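Long-range contact in ArsR family transcriptional regulator (Comamonas testosteroni, PDB 6UVU), which probably binds DNA as an ArsR-family transcriptional repressor that responds to antimony(III): residues L48-V59 with I95-L105. Sequence-based numbering, arbitrary orientation.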
loop_
_atom_site.group_PDB
_atom_site.type_symbol
_atom_site.label_atom_id
_atom_site.label_comp_id
_atom_site.label_asym_id
_atom_site.label_seq_id
_atom_site.Cartn_x
_atom_site.Cartn_y
_atom_site.Cartn_z
ATOM N N LEU B 48 -2.380 10.329 -8.457
ATOM C CA LEU B 48 -3.565 10.001 -7.665
ATOM C C LEU B 48 -3.778 11.018 -6.555
ATOM O O LEU B 48 -4.918 11.381 -6.241
ATOM C CB LEU B 48 -3.419 8.606 -7.069
ATOM C CG LEU B 48 -4.136 7.396 -7.671
ATOM C CD1 LEU B 48 -4.540 7.632 -9.092
ATOM C CD2 LEU B 48 -3.263 6.139 -7.554
ATOM N N HIS B 49 -2.692 11.472 -5.935
ATOM C CA HIS B 49 -2.822 12.505 -4.921
ATOM C C HIS B 49 -3.297 13.825 -5.530
ATOM O O HIS B 49 -4.194 14.474 -4.985
ATOM C CB HIS B 49 -1.497 12.701 -4.186
ATOM C CG HIS B 49 -1.611 13.652 -3.031
ATOM N ND1 HIS B 49 -0.554 14.410 -2.574
ATOM C CD2 HIS B 49 -2.663 13.950 -2.234
ATOM C CE1 HIS B 49 -0.956 15.142 -1.548
ATOM N NE2 HIS B 49 -2.230 14.881 -1.321
ATOM N N ALA B 50 -2.686 14.249 -6.641
ATOM C CA ALA B 50 -3.106 15.484 -7.306
ATOM C C ALA B 50 -4.580 15.434 -7.701
ATOM O O ALA B 50 -5.285 16.445 -7.612
ATOM C CB ALA B 50 -2.235 15.743 -8.536
ATOM N N LEU B 51 -5.071 14.259 -8.121
ATOM C CA LEU B 51 -6.495 14.092 -8.403
ATOM C C LEU B 51 -7.331 14.136 -7.134
ATOM O O LEU B 51 -8.438 14.685 -7.129
ATOM C CB LEU B 51 -6.738 12.774 -9.117
ATOM C CG LEU B 51 -6.215 12.691 -10.535
ATOM C CD1 LEU B 51 -6.221 11.236 -10.976
ATOM C CD2 LEU B 51 -7.102 13.547 -11.438
ATOM N N ALA B 52 -6.830 13.536 -6.051
ATOM C CA ALA B 52 -7.580 13.506 -4.801
ATOM C C ALA B 52 -7.678 14.893 -4.178
ATOM O O ALA B 52 -8.701 15.222 -3.566
ATOM C CB ALA B 52 -6.926 12.528 -3.813
ATOM N N ARG B 53 -6.606 15.696 -4.277
ATOM C CA ARG B 53 -6.615 17.055 -3.724
ATOM C C ARG B 53 -7.682 17.911 -4.388
ATOM O O ARG B 53 -8.465 18.593 -3.718
ATOM C CB ARG B 53 -5.264 17.747 -3.926
ATOM C CG ARG B 53 -4.095 17.126 -3.242
ATOM C CD ARG B 53 -2.860 18.031 -3.309
ATOM N NE ARG B 53 -2.946 19.163 -2.385
ATOM C CZ ARG B 53 -2.790 20.433 -2.743
ATOM N NH1 ARG B 53 -2.528 20.747 -4.009
ATOM N NH2 ARG B 53 -2.891 21.386 -1.834
ATOM N N SER B 54 -7.691 17.910 -5.713
ATOM C CA SER B 54 -8.536 18.771 -6.529
ATOM C C SER B 54 -9.934 18.219 -6.744
ATOM O O SER B 54 -10.809 18.960 -7.207
ATOM C CB SER B 54 -7.899 18.972 -7.897
ATOM O OG SER B 54 -7.949 17.740 -8.600
ATOM N N GLY B 55 -10.162 16.940 -6.458
ATOM C CA GLY B 55 -11.439 16.340 -6.789
ATOM C C GLY B 55 -11.647 16.105 -8.264
ATOM O O GLY B 55 -12.783 15.891 -8.693
ATOM N N GLY B 56 -10.578 16.150 -9.057
ATOM C CA GLY B 56 -10.676 15.895 -10.480
ATOM C C GLY B 56 -10.100 16.976 -11.376
ATOM O O GLY B 56 -10.315 18.169 -11.140
ATOM N N LEU B 57 -9.395 16.570 -12.432
ATOM C CA LEU B 57 -8.695 17.498 -13.307
ATOM C C LEU B 57 -8.684 16.960 -14.735
ATOM O O LEU B 57 -8.907 15.769 -14.978
ATOM C CB LEU B 57 -7.257 17.726 -12.825
ATOM C CG LEU B 57 -7.112 18.402 -11.454
ATOM C CD1 LEU B 57 -5.686 18.287 -10.911
ATOM C CD2 LEU B 57 -7.587 19.863 -11.509
ATOM N N CYS B 58 -8.403 17.858 -15.676
ATOM C CA CYS B 58 -8.044 17.496 -17.034
ATOM C C CYS B 58 -6.554 17.219 -17.109
ATOM O O CYS B 58 -5.788 17.516 -16.188
ATOM C CB CYS B 58 -8.421 18.602 -18.036
ATOM S SG CYS B 58 -7.394 20.121 -17.980
ATOM N N VAL B 59 -6.141 16.663 -18.248
ATOM C CA VAL B 59 -4.760 16.231 -18.423
ATOM C C VAL B 59 -3.800 17.417 -18.334
ATOM O O VAL B 59 -2.689 17.294 -17.797
ATOM C CB VAL B 59 -4.628 15.463 -19.754
ATOM C CG1 VAL B 59 -3.188 15.127 -20.051
ATOM C CG2 VAL B 59 -5.448 14.194 -19.697
ATOM N N ILE B 95 -11.606 16.076 -21.224
ATOM C CA ILE B 95 -11.768 14.868 -20.426
ATOM C C ILE B 95 -11.359 15.197 -18.997
ATOM O O ILE B 95 -10.233 15.643 -18.754
ATOM C CB ILE B 95 -10.941 13.699 -20.978
ATOM C CG1 ILE B 95 -11.173 13.549 -22.486
ATOM C CG2 ILE B 95 -11.303 12.419 -20.244
ATOM C CD1 ILE B 95 -10.450 12.348 -23.117
ATOM N N HIS B 96 -12.285 15.003 -18.067
ATOM C CA HIS B 96 -12.096 15.266 -16.652
ATOM C C HIS B 96 -12.008 13.920 -15.942
ATOM O O HIS B 96 -12.842 13.036 -16.173
ATOM C CB HIS B 96 -13.257 16.107 -16.116
ATOM C CG HIS B 96 -13.061 16.618 -14.720
ATOM N ND1 HIS B 96 -13.566 15.970 -13.607
ATOM C CD2 HIS B 96 -12.455 17.739 -14.253
ATOM C CE1 HIS B 96 -13.260 16.656 -12.519
ATOM N NE2 HIS B 96 -12.586 17.736 -12.883
ATOM N N TYR B 97 -10.977 13.749 -15.122
ATOM C CA TYR B 97 -10.693 12.471 -14.468
ATOM C C TYR B 97 -10.944 12.580 -12.973
ATOM O O TYR B 97 -10.513 13.549 -12.346
ATOM C CB TYR B 97 -9.246 12.046 -14.707
ATOM C CG TYR B 97 -8.968 11.564 -16.105
ATOM C CD1 TYR B 97 -9.164 10.232 -16.461
ATOM C CD2 TYR B 97 -8.489 12.435 -17.067
ATOM C CE1 TYR B 97 -8.895 9.796 -17.734
ATOM C CE2 TYR B 97 -8.213 12.004 -18.337
ATOM C CZ TYR B 97 -8.419 10.695 -18.667
ATOM O OH TYR B 97 -8.136 10.313 -19.955
ATOM N N ARG B 98 -11.627 11.585 -12.407
ATOM C CA ARG B 98 -11.918 11.515 -10.977
ATOM C C ARG B 98 -11.658 10.097 -10.471
ATOM O O ARG B 98 -11.904 9.125 -11.191
ATOM C CB ARG B 98 -13.369 11.905 -10.688
ATOM C CG ARG B 98 -13.604 12.394 -9.277
ATOM C CD ARG B 98 -15.085 12.584 -8.986
ATOM N NE ARG B 98 -15.732 13.493 -9.930
ATOM C CZ ARG B 98 -15.792 14.815 -9.775
ATOM N NH1 ARG B 98 -15.232 15.379 -8.710
ATOM N NH2 ARG B 98 -16.403 15.573 -10.684
ATOM N N ILE B 99 -11.183 9.988 -9.229
ATOM C CA ILE B 99 -10.967 8.704 -8.565
ATOM C C ILE B 99 -12.314 8.151 -8.121
ATOM O O ILE B 99 -13.033 8.791 -7.346
ATOM C CB ILE B 99 -10.030 8.852 -7.350
ATOM C CG1 ILE B 99 -8.621 9.298 -7.740
ATOM C CG2 ILE B 99 -9.954 7.558 -6.565
ATOM C CD1 ILE B 99 -7.776 9.696 -6.535
ATOM N N VAL B 100 -12.645 6.943 -8.571
ATOM C CA VAL B 100 -13.871 6.279 -8.146
ATOM C C VAL B 100 -13.616 4.955 -7.426
ATOM O O VAL B 100 -14.574 4.278 -7.044
ATOM C CB VAL B 100 -14.839 6.078 -9.333
ATOM C CG1 VAL B 100 -15.293 7.434 -9.877
ATOM C CG2 VAL B 100 -14.174 5.260 -10.423
ATOM N N ASP B 101 -12.358 4.579 -7.194
ATOM C CA ASP B 101 -12.066 3.436 -6.328
ATOM C C ASP B 101 -11.859 3.921 -4.894
ATOM O O ASP B 101 -10.848 4.575 -4.610
ATOM C CB ASP B 101 -10.828 2.698 -6.835
ATOM C CG ASP B 101 -10.645 1.332 -6.190
ATOM O OD1 ASP B 101 -10.773 1.206 -4.960
ATOM O OD2 ASP B 101 -10.362 0.374 -6.927
ATOM N N PRO B 102 -12.776 3.635 -3.954
ATOM C CA PRO B 102 -12.552 4.093 -2.571
ATOM C C PRO B 102 -11.450 3.320 -1.850
ATOM O O PRO B 102 -10.814 3.869 -0.945
ATOM C CB PRO B 102 -13.917 3.876 -1.903
ATOM C CG PRO B 102 -14.468 2.688 -2.626
ATOM C CD PRO B 102 -13.992 2.812 -4.069
ATOM N N CYS B 103 -11.209 2.060 -2.209
ATOM C CA CYS B 103 -10.090 1.339 -1.619
ATOM C C CYS B 103 -8.767 2.007 -1.950
ATOM O O CYS B 103 -7.905 2.156 -1.075
ATOM C CB CYS B 103 -10.088 -0.111 -2.100
ATOM S SG CYS B 103 -11.554 -0.998 -1.597
ATOM N N VAL B 104 -8.574 2.385 -3.213
ATOM C CA VAL B 104 -7.391 3.148 -3.595
ATOM C C VAL B 104 -7.308 4.419 -2.768
ATOM O O VAL B 104 -6.226 4.807 -2.311
ATOM C CB VAL B 104 -7.413 3.442 -5.109
ATOM C CG1 VAL B 104 -6.633 4.729 -5.459
ATOM C CG2 VAL B 104 -6.848 2.279 -5.877
ATOM N N LEU B 105 -8.463 5.047 -2.505
ATOM C CA LEU B 105 -8.473 6.333 -1.818
ATOM C C LEU B 105 -8.048 6.196 -0.362
ATOM O O LEU B 105 -7.225 6.973 0.121
ATOM C CB LEU B 105 -9.855 6.970 -1.911
ATOM C CG LEU B 105 -9.889 8.394 -1.381
ATOM C CD1 LEU B 105 -8.966 9.283 -2.213
ATOM C CD2 LEU B 105 -11.317 8.912 -1.421
HETATM O O HOH W 1 -10.520 12.496 -7.786
HETATM O O HOH W 2 -8.158 15.845 -20.046
#
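With CG1 set beside its backbone N (chi1 -64°) and the chain extended beyond it, I99 pushes CD1 against helix 48-54, 4.1 Å from L51 CB and 4.0 Å from A52 CB. Y97, whose CG takes the same setting, turns its ring along the strand, where CE2 lies 3.8 Å from V59 CG2, the two side chains side by side and pointing alike. L51 crosses Y97 obliquely, its CD2 4.2 Å from Y97 CB. The backbones join at a single antiparallel bridge between L57 and Y97: Y97 N donates to L57 O at 2.9 Å, nearly straight, and L57 N returns a more bent bond to Y97 O. The H96 ring lies against the G56-L57 peptide, with L57 N over one face and its CE1 3.4 Å from G56 CA. One water links L51 O to I99 N. L77 of helix 70-82 touches L51, V59 and Y97. The contact thus illustrates how a winged helix-turn-helix domain ties its wing to its helices: paired backbone bonds fix the register of strand 95-99 against the 55-58 turn, apolar side chains fill the angle between strand and helix, and a water carries the link from L51 O to I99 N beyond the bridge.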